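Enoyl-CoA hydratase/isomerase (Pseudomonas aeruginosa, PDB 3LAO) probably catalyses the addition of water to the double bond of an enoyl-CoA, likely a steroid-derived one, and acts as a homotrimer of the enoyl-CoA hydratase/isomerase family. Local coordinates at residues 130-133 / 134-138; 164-167 / 168-172; 174-177 / 178-182. All coordinates share one frame; numbering follows the deposited sequence.

Contact 1 (130-133 / 134-138); sequences AVAA and RGTRF
A133 and T136 are joined by two hydrogen bonds that share one acceptor, A133 O. The first is the backbone bond of a turn, with T136 N 3.0 Å from A133 O. The N-H points to the oxygen at an angle of 149°. This donor sits above the carbonyl plane, not on a lone pair. The second comes from the hydroxyl, with T136 OG1 donating to A133 O over 2.7 Å. It lies nearer the carbonyl plane, tilted out of it by 21°. The hydroxyl reaches the oxygen because OG1 stands beside the backbone N of its own residue and anti to the carbonyl carbon (chi1 -63°). A133 CB lies alongside the same hydroxyl, 3.6 Å from T136 OG1. OG1 also has a weak bond from G114 N, so it ties the turn to the segment just after strand 108-112 of the same chain.

The apolar contact is looser. A132 CB points toward the following segment. It meets F138 CZ at the edge of the ring, 4.3 Å away. I121 and M124 of helix 119-125 also pack on that ring.

Two charged groups flank these contacts. R134 is in the turn. Its CB stays close to the strand end, 3.7 Å from A133 C, and its side chain ends in a salt bridge from NH1 to E192. R137 opens the next strand and pairs with E175.

G135 takes a positive phi at the third position of the turn. There a side chain would press against the preceding carbonyl oxygen. The arrangement is a type II beta turn from A133 to T136. It carries the chain from strand 129-133 of the six-stranded sheet to strand 137-139 of the small three-stranded sheet, in the crotonase fold of this family.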
ATOM      1  N   ALA B 130     -10.182  13.650   0.256  1.00 29.85           N
ATOM      2  CA  ALA B 130      -9.668  14.675   1.136  1.00 27.15           C
ATOM      3  C   ALA B 130      -9.128  15.832   0.328  1.00 26.55           C
ATOM      4  O   ALA B 130      -8.223  15.667  -0.487  1.00 35.96           O
ATOM      5  CB  ALA B 130      -8.557  14.085   2.092  1.00 21.39           C
ATOM      6  N   VAL B 131      -9.699  17.000   0.547  1.00 22.87           N
ATOM      7  CA  VAL B 131      -9.230  18.212  -0.084  1.00 25.73           C
ATOM      8  C   VAL B 131      -8.723  19.238   0.939  1.00 29.73           C
ATOM      9  O   VAL B 131      -9.413  19.554   1.896  1.00 28.61           O
ATOM     10  CB  VAL B 131     -10.371  18.839  -0.880  1.00 28.88           C
ATOM     11  CG1 VAL B 131      -9.971  20.200  -1.418  1.00 25.09           C
ATOM     12  CG2 VAL B 131     -10.768  17.894  -2.008  1.00 29.68           C
ATOM     13  N   ALA B 132      -7.535  19.776   0.699  1.00 29.05           N
ATOM     14  CA  ALA B 132      -6.920  20.741   1.594  1.00 34.51           C
ATOM     15  C   ALA B 132      -6.554  22.050   0.885  1.00 39.26           C
ATOM     16  O   ALA B 132      -6.157  22.063  -0.285  1.00 44.02           O
ATOM     17  CB  ALA B 132      -5.668  20.142   2.247  1.00 33.72           C
ATOM     18  N   ALA B 133      -6.692  23.141   1.622  1.00 42.26           N
ATOM     19  CA  ALA B 133      -6.241  24.464   1.206  1.00 41.13           C
ATOM     20  C   ALA B 133      -4.724  24.462   1.171  1.00 37.22           C
ATOM     21  O   ALA B 133      -4.086  23.911   2.070  1.00 33.96           O
ATOM     22  CB  ALA B 133      -6.737  25.518   2.211  1.00 31.51           C
ATOM     23  N   ARG B 134      -4.151  25.028   0.119  1.00 35.61           N
ATOM     24  CA  ARG B 134      -2.717  25.279   0.078  1.00 44.94           C
ATOM     25  C   ARG B 134      -2.295  25.978   1.364  1.00 46.03           C
ATOM     26  O   ARG B 134      -2.974  26.904   1.826  1.00 43.38           O
ATOM     27  CB  ARG B 134      -2.397  26.168  -1.110  1.00 52.50           C
ATOM     28  CG  ARG B 134      -0.952  26.546  -1.260  1.00 59.56           C
ATOM     29  CD  ARG B 134      -0.636  26.719  -2.743  1.00 67.27           C
ATOM     30  NE  ARG B 134      -0.498  25.422  -3.405  1.00 75.94           N
ATOM     31  CZ  ARG B 134      -1.284  24.976  -4.389  1.00 78.11           C
ATOM     32  NH1 ARG B 134      -2.289  25.727  -4.850  1.00 78.38           N
ATOM     33  NH2 ARG B 134      -1.055  23.776  -4.917  1.00 72.04           N
ATOM     34  N   GLY B 135      -1.204  25.519   1.972  1.00 44.19           N
ATOM     35  CA  GLY B 135      -0.762  26.148   3.203  1.00 45.04           C
ATOM     36  C   GLY B 135      -1.370  25.580   4.475  1.00 51.89           C
ATOM     37  O   GLY B 135      -1.084  26.058   5.571  1.00 65.04           O
ATOM     38  N   THR B 136      -2.212  24.564   4.356  1.00 41.33           N
ATOM     39  CA  THR B 136      -2.703  23.893   5.536  1.00 37.48           C
ATOM     40  C   THR B 136      -1.507  23.195   6.181  1.00 40.22           C
ATOM     41  O   THR B 136      -0.620  22.716   5.487  1.00 47.85           O
ATOM     42  CB  THR B 136      -3.772  22.866   5.155  1.00 34.61           C
ATOM     43  OG1 THR B 136      -4.893  23.547   4.569  1.00 27.87           O
ATOM     44  CG2 THR B 136      -4.191  22.041   6.370  1.00 27.01           C
ATOM     45  N   ARG B 137      -1.490  23.124   7.502  1.00 31.28           N
ATOM     46  CA  ARG B 137      -0.348  22.595   8.219  1.00 35.71           C
ATOM     47  C   ARG B 137      -0.751  21.370   8.990  1.00 33.83           C
ATOM     48  O   ARG B 137      -1.751  21.362   9.641  1.00 27.18           O
ATOM     49  CB  ARG B 137       0.161  23.598   9.248  1.00 35.70           C
ATOM     50  CG  ARG B 137       0.711  24.904   8.698  1.00 39.61           C
ATOM     51  CD  ARG B 137       0.672  25.954   9.843  1.00 59.49           C
ATOM     52  NE  ARG B 137       1.840  25.925  10.748  1.00 60.55           N
ATOM     53  CZ  ARG B 137       1.837  26.306  12.035  1.00 59.34           C
ATOM     54  NH1 ARG B 137       0.716  26.726  12.626  1.00 54.74           N
ATOM     55  NH2 ARG B 137       2.964  26.256  12.743  1.00 56.79           N
ATOM     56  N   PHE B 138       0.103  20.368   8.994  1.00 35.57           N
ATOM     57  CA  PHE B 138      -0.207  19.112   9.611  1.00 31.36           C
ATOM     58  C   PHE B 138       0.929  18.779  10.515  1.00 32.96           C
ATOM     59  O   PHE B 138       2.112  18.998  10.166  1.00 36.83           O
ATOM     60  CB  PHE B 138      -0.262  18.017   8.520  1.00 28.37           C
ATOM     61  CG  PHE B 138      -1.358  18.214   7.501  1.00 32.32           C
ATOM     62  CD1 PHE B 138      -1.109  18.870   6.302  1.00 33.43           C
ATOM     63  CD2 PHE B 138      -2.652  17.733   7.744  1.00 32.85           C
ATOM     64  CE1 PHE B 138      -2.155  19.050   5.348  1.00 28.50           C
ATOM     65  CE2 PHE B 138      -3.724  17.899   6.791  1.00 26.79           C
ATOM     66  CZ  PHE B 138      -3.469  18.538   5.593  1.00 21.40           C
TER

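Contact 2 (164-167 / 168-172); sequences TDAM and RYILT
A166 O accepts from two backbone amides of the following turn. The main bond is from I170 N, 2.9 Å from A166 O and nearly in line with the carbonyl. The other is weak, with Y169 N 3.3 Å from A166 O. I170 CG1 and CB crowd the same oxygen. The backbone bonds from R168 N to T164 O and from L171 N to M167 O are further i to i+4 bonds.

I170 CG1 is anti to its carbonyl carbon (chi1 -71°), which carries CD1 back over the preceding turn. There I170 CD1 lies 3.9 Å from A166 CB. The selenomethionine M167 bends at chi2 and chi3, and its CE comes to 3.3 Å from I170 CD1. That is very short for two methyl groups, so the exact position is doubtful. M167 CB faces L171 CD1 more loosely, at 4.1 Å. F157 and P158 of helix 156-161 cover this apolar side.

Y169 turns the edge of its ring to the backbone, with CD2 3.4 Å from D165 O. R168 CG lies over the rim of one ring face, 3.8 Å above the plane. The guanidinium goes on to a salt bridge with D174, and the Y169 hydroxyl bonds to E180. T164 OG1 hydrogen-bonds to T188 OG1 and D128 O, both of the second subunit. These are the last turns of alpha helix 163-170 and the residues that follow, packed between their own subunit and a neighbour at the trimer interface.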
ATOM      1  N   THR B 164       8.248   4.213   5.660  1.00 29.72           N
ATOM      2  CA  THR B 164       9.291   5.193   5.975  1.00 42.68           C
ATOM      3  C   THR B 164       8.844   6.678   6.009  1.00 40.25           C
ATOM      4  O   THR B 164       9.040   7.350   6.999  1.00 44.04           O
ATOM      5  CB  THR B 164      10.563   4.982   5.129  1.00 44.90           C
ATOM      6  OG1 THR B 164      11.598   5.799   5.665  1.00 44.97           O
ATOM      7  CG2 THR B 164      10.321   5.281   3.616  1.00 27.97           C
ATOM      8  N   ASP B 165       8.219   7.174   4.956  1.00 36.45           N
ATOM      9  CA  ASP B 165       7.730   8.544   4.961  1.00 39.36           C
ATOM     10  C   ASP B 165       6.732   8.791   6.078  1.00 41.61           C
ATOM     11  O   ASP B 165       6.628   9.896   6.616  1.00 36.06           O
ATOM     12  CB  ASP B 165       7.143   8.938   3.613  1.00 41.21           C
ATOM     13  CG  ASP B 165       8.211   9.422   2.637  1.00 56.79           C
ATOM     14  OD1 ASP B 165       9.409   9.473   3.014  1.00 62.67           O
ATOM     15  OD2 ASP B 165       7.863   9.758   1.489  1.00 61.99           O
ATOM     16  N   ALA B 166       6.001   7.759   6.464  1.00 39.73           N
ATOM     17  CA  ALA B 166       5.082   7.978   7.560  1.00 37.83           C
ATOM     18  C   ALA B 166       5.855   8.022   8.881  1.00 38.68           C
ATOM     19  O   ALA B 166       5.527   8.790   9.780  1.00 30.30           O
ATOM     20  CB  ALA B 166       3.981   6.911   7.583  1.00 40.28           C
HETATM   21  N   MSE B 167       6.889   7.189   8.986  1.00 43.38           N
HETATM   22  CA  MSE B 167       7.705   7.185  10.192  1.00 39.94           C
HETATM   23  C   MSE B 167       8.455   8.515  10.355  1.00 40.38           C
HETATM   24  O   MSE B 167       8.522   9.041  11.458  1.00 34.17           O
HETATM   25  CB  MSE B 167       8.626   5.956  10.240  1.00 33.59           C
HETATM   26  CG  MSE B 167       7.890   4.605  10.500  1.00 46.16           C
HETATM   27 SE   MSE B 167       6.435   4.606  11.903  1.00 53.23          SE
HETATM   28  CE  MSE B 167       4.883   4.779  10.697  1.00 75.39           C
ATOM     29  N   ARG B 168       8.941   9.076   9.262  1.00 39.13           N
ATOM     30  CA  ARG B 168       9.647  10.342   9.294  1.00 42.96           C
ATOM     31  C   ARG B 168       8.862  11.505   9.924  1.00 48.82           C
ATOM     32  O   ARG B 168       9.455  12.445  10.422  1.00 49.57           O
ATOM     33  CB  ARG B 168      10.124  10.691   7.885  1.00 31.31           C
ATOM     34  CG  ARG B 168       9.970  12.127   7.510  1.00 38.25           C
ATOM     35  CD  ARG B 168      11.308  12.786   7.441  1.00 52.93           C
ATOM     36  NE  ARG B 168      11.208  14.210   7.154  1.00 65.14           N
ATOM     37  CZ  ARG B 168      11.070  15.153   8.076  1.00 63.08           C
ATOM     38  NH1 ARG B 168      11.000  14.832   9.352  1.00 57.07           N
ATOM     39  NH2 ARG B 168      10.995  16.419   7.710  1.00 64.91           N
ATOM     40  N   TYR B 169       7.536  11.443   9.900  1.00 40.85           N
ATOM     41  CA  TYR B 169       6.682  12.463  10.549  1.00 36.58           C
ATOM     42  C   TYR B 169       6.054  11.981  11.853  1.00 37.69           C
ATOM     43  O   TYR B 169       5.895  12.739  12.790  1.00 36.36           O
ATOM     44  CB  TYR B 169       5.568  12.946   9.612  1.00 31.43           C
ATOM     45  CG  TYR B 169       6.134  13.744   8.488  1.00 37.68           C
ATOM     46  CD1 TYR B 169       6.588  15.040   8.704  1.00 37.65           C
ATOM     47  CD2 TYR B 169       6.264  13.194   7.207  1.00 34.69           C
ATOM     48  CE1 TYR B 169       7.139  15.787   7.672  1.00 37.02           C
ATOM     49  CE2 TYR B 169       6.820  13.927   6.172  1.00 33.85           C
ATOM     50  CZ  TYR B 169       7.259  15.219   6.417  1.00 36.17           C
ATOM     51  OH  TYR B 169       7.795  15.950   5.402  1.00 35.79           O
ATOM     52  N   ILE B 170       5.660  10.721  11.904  1.00 35.49           N
ATOM     53  CA  ILE B 170       5.062  10.203  13.107  1.00 37.80           C
ATOM     54  C   ILE B 170       6.096  10.206  14.246  1.00 46.11           C
ATOM     55  O   ILE B 170       5.816  10.680  15.341  1.00 51.04           O
ATOM     56  CB  ILE B 170       4.524   8.789  12.865  1.00 38.11           C
ATOM     57  CG1 ILE B 170       3.282   8.828  11.960  1.00 42.01           C
ATOM     58  CG2 ILE B 170       4.166   8.114  14.167  1.00 38.38           C
ATOM     59  CD1 ILE B 170       2.977   7.458  11.339  1.00 41.14           C
ATOM     60  N   LEU B 171       7.295   9.692  13.981  1.00 45.36           N
ATOM     61  CA  LEU B 171       8.295   9.534  15.034  1.00 47.38           C
ATOM     62  C   LEU B 171       8.981  10.846  15.373  1.00 48.53           C
ATOM     63  O   LEU B 171       9.722  10.908  16.325  1.00 52.46           O
ATOM     64  CB  LEU B 171       9.346   8.466  14.685  1.00 40.12           C
ATOM     65  CG  LEU B 171       8.791   7.063  14.418  1.00 45.05           C
ATOM     66  CD1 LEU B 171       9.895   6.034  14.101  1.00 39.56           C
ATOM     67  CD2 LEU B 171       7.916   6.561  15.564  1.00 45.69           C
ATOM     68  N   THR B 172       8.728  11.905  14.624  1.00 46.64           N
ATOM     69  CA  THR B 172       9.473  13.131  14.879  1.00 46.61           C
ATOM     70  C   THR B 172       8.564  14.232  15.327  1.00 42.11           C
ATOM     71  O   THR B 172       8.949  15.125  16.074  1.00 48.01           O
ATOM     72  CB  THR B 172      10.195  13.634  13.601  1.00 50.83           C
ATOM     73  OG1 THR B 172       9.245  13.718  12.525  1.00 49.11           O
ATOM     74  CG2 THR B 172      11.339  12.695  13.212  1.00 40.04           C
TER

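Contact 3 (174-177 / 178-182); sequences DEFD and ADEAL
The F176 ring meets A181 at its edge. A181 CB lies in the ring plane, 3.9 Å from F176 CE2. D174 O also lies in that plane at the edge. E180 touches the stem of the side chain, with E180 CG 3.7 Å from F176 CB, and is oblique to the ring. Two other rings meet F176. F138 is nearly parallel to it, with planes about 15° apart. Y169 is inclined by about 50°. F176 CG is set between its backbone N and carbonyl carbon (chi1 48°), and this drops the ring beside the first turn of the helix.

The next residue, D177, caps that helix. Its OD1 accepts from E180 N at 3.3 Å, with a fairly straight N-H and an approach nearly along the C-O axis. D179 N is also 3.3 Å from D177 OD1, but this bond is weak and bent. D177 O does the backbone work, accepting from A181 N at 2.9 Å. One residue thus holds three amides of the first turn, two through its carboxylate and one through its carbonyl.

E180 CB lies 3.6 Å from D177 O, but the side chain then bends at chi2. Its carboxylate forms a salt bridge with R183. D174 pairs with R206 of the second subunit.

D177 is the N-cap residue. F176 before it and A181 in the first turn stand at the positions of a hydrophobic staple. The weakly bonded strand 175-177 and the helix 178-182 are almost perpendicular. The amides at the helix start would probably stabilise D177 as an anion. D179, with OD1 4.8 Å from D177 OD2, may oppose this in part.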
ATOM      1  N   ASP B 174       7.446  16.296  13.222  1.00 38.15           N
ATOM      2  CA  ASP B 174       7.684  17.408  12.295  1.00 44.01           C
ATOM      3  C   ASP B 174       6.444  17.831  11.548  1.00 42.97           C
ATOM      4  O   ASP B 174       5.550  17.017  11.268  1.00 42.88           O
ATOM      5  CB  ASP B 174       8.790  17.066  11.290  1.00 57.43           C
ATOM      6  CG  ASP B 174      10.176  17.316  11.850  1.00 69.46           C
ATOM      7  OD1 ASP B 174      10.314  18.261  12.664  1.00 77.20           O
ATOM      8  OD2 ASP B 174      11.125  16.581  11.489  1.00 68.36           O
ATOM      9  N   GLU B 175       6.416  19.109  11.204  1.00 42.83           N
ATOM     10  CA  GLU B 175       5.292  19.732  10.517  1.00 40.95           C
ATOM     11  C   GLU B 175       5.429  19.554   8.999  1.00 43.10           C
ATOM     12  O   GLU B 175       6.544  19.602   8.469  1.00 41.49           O
ATOM     13  CB  GLU B 175       5.281  21.226  10.825  1.00 37.42           C
ATOM     14  CG  GLU B 175       4.027  21.935  10.349  1.00 46.77           C
ATOM     15  CD  GLU B 175       3.979  23.415  10.738  1.00 54.22           C
ATOM     16  OE1 GLU B 175       3.781  23.713  11.939  1.00 59.02           O
ATOM     17  OE2 GLU B 175       4.109  24.279   9.842  1.00 54.23           O
ATOM     18  N   PHE B 176       4.308  19.333   8.302  1.00 38.27           N
ATOM     19  CA  PHE B 176       4.325  19.336   6.839  1.00 33.11           C
ATOM     20  C   PHE B 176       3.152  20.105   6.335  1.00 34.97           C
ATOM     21  O   PHE B 176       2.219  20.371   7.094  1.00 41.28           O
ATOM     22  CB  PHE B 176       4.337  17.939   6.234  1.00 34.47           C
ATOM     23  CG  PHE B 176       3.313  16.982   6.820  1.00 35.99           C
ATOM     24  CD1 PHE B 176       3.507  16.424   8.076  1.00 28.59           C
ATOM     25  CD2 PHE B 176       2.193  16.590   6.068  1.00 34.36           C
ATOM     26  CE1 PHE B 176       2.598  15.545   8.601  1.00 27.03           C
ATOM     27  CE2 PHE B 176       1.282  15.707   6.571  1.00 34.79           C
ATOM     28  CZ  PHE B 176       1.487  15.172   7.843  1.00 40.92           C
ATOM     29  N   ASP B 177       3.207  20.515   5.075  1.00 28.08           N
ATOM     30  CA  ASP B 177       2.104  21.279   4.528  1.00 37.49           C
ATOM     31  C   ASP B 177       1.299  20.446   3.529  1.00 39.63           C
ATOM     32  O   ASP B 177       1.597  19.261   3.296  1.00 35.57           O
ATOM     33  CB  ASP B 177       2.545  22.644   3.938  1.00 47.40           C
ATOM     34  CG  ASP B 177       3.454  22.508   2.714  1.00 48.46           C
ATOM     35  OD1 ASP B 177       3.675  21.370   2.262  1.00 45.58           O
ATOM     36  OD2 ASP B 177       3.956  23.551   2.204  1.00 55.98           O
ATOM     37  N   ALA B 178       0.283  21.094   2.960  1.00 41.52           N
ATOM     38  CA  ALA B 178      -0.629  20.476   2.021  1.00 41.53           C
ATOM     39  C   ALA B 178       0.092  19.820   0.837  1.00 47.88           C
ATOM     40  O   ALA B 178      -0.332  18.760   0.355  1.00 41.77           O
ATOM     41  CB  ALA B 178      -1.618  21.484   1.534  1.00 34.57           C
ATOM     42  N   ASP B 179       1.178  20.424   0.364  1.00 47.33           N
ATOM     43  CA  ASP B 179       1.818  19.871  -0.824  1.00 48.90           C
ATOM     44  C   ASP B 179       2.563  18.580  -0.518  1.00 43.32           C
ATOM     45  O   ASP B 179       2.605  17.647  -1.352  1.00 45.40           O
ATOM     46  CB  ASP B 179       2.698  20.906  -1.519  1.00 57.00           C
ATOM     47  CG  ASP B 179       1.883  21.855  -2.382  1.00 66.06           C
ATOM     48  OD1 ASP B 179       1.981  23.084  -2.177  1.00 75.59           O
ATOM     49  OD2 ASP B 179       1.116  21.374  -3.244  1.00 63.14           O
ATOM     50  N   GLU B 180       3.121  18.526   0.687  1.00 32.06           N
ATOM     51  CA  GLU B 180       3.819  17.339   1.156  1.00 37.19           C
ATOM     52  C   GLU B 180       2.813  16.210   1.475  1.00 36.24           C
ATOM     53  O   GLU B 180       3.037  15.022   1.176  1.00 32.82           O
ATOM     54  CB  GLU B 180       4.668  17.726   2.379  1.00 43.72           C
ATOM     55  CG  GLU B 180       5.462  16.575   3.018  1.00 50.54           C
ATOM     56  CD  GLU B 180       6.638  16.081   2.188  1.00 56.39           C
ATOM     57  OE1 GLU B 180       6.828  16.560   1.049  1.00 58.75           O
ATOM     58  OE2 GLU B 180       7.379  15.207   2.692  1.00 59.19           O
ATOM     59  N   ALA B 181       1.682  16.592   2.061  1.00 28.08           N
ATOM     60  CA  ALA B 181       0.612  15.636   2.275  1.00 30.63           C
ATOM     61  C   ALA B 181       0.085  15.017   0.935  1.00 30.33           C
ATOM     62  O   ALA B 181      -0.140  13.811   0.854  1.00 28.69           O
ATOM     63  CB  ALA B 181      -0.496  16.241   3.130  1.00 20.48           C
ATOM     64  N   LEU B 182      -0.049  15.825  -0.109  1.00 27.99           N
ATOM     65  CA  LEU B 182      -0.428  15.323  -1.423  1.00 28.75           C
ATOM     66  C   LEU B 182       0.618  14.368  -1.981  1.00 34.36           C
ATOM     67  O   LEU B 182       0.288  13.330  -2.561  1.00 34.92           O
ATOM     68  CB  LEU B 182      -0.622  16.479  -2.393  1.00 34.06           C
ATOM     69  CG  LEU B 182      -1.090  16.148  -3.819  1.00 42.90           C
ATOM     70  CD1 LEU B 182      -2.542  15.616  -3.827  1.00 40.13           C
ATOM     71  CD2 LEU B 182      -0.965  17.370  -4.741  1.00 42.57           C
TER

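The contacts follow one another along the chain in the order 1, 2, 3. Contacts 1 and 3 are neighbours in space, with centres about 8 Å apart. Strands 137-139 and 175-177 lie side by side in the three-stranded sheet. There F138 N probably bonds to F176 O. Contact 2 lies about 12 Å from contact 3, centre to centre, and about 18 Å from contact 1. Helix 163-170 leads on to strand 175-177, and side chains bridge this helix and contact 3. Contact 3 therefore joins the small sheet to the helix that faces the second subunit of the trimer.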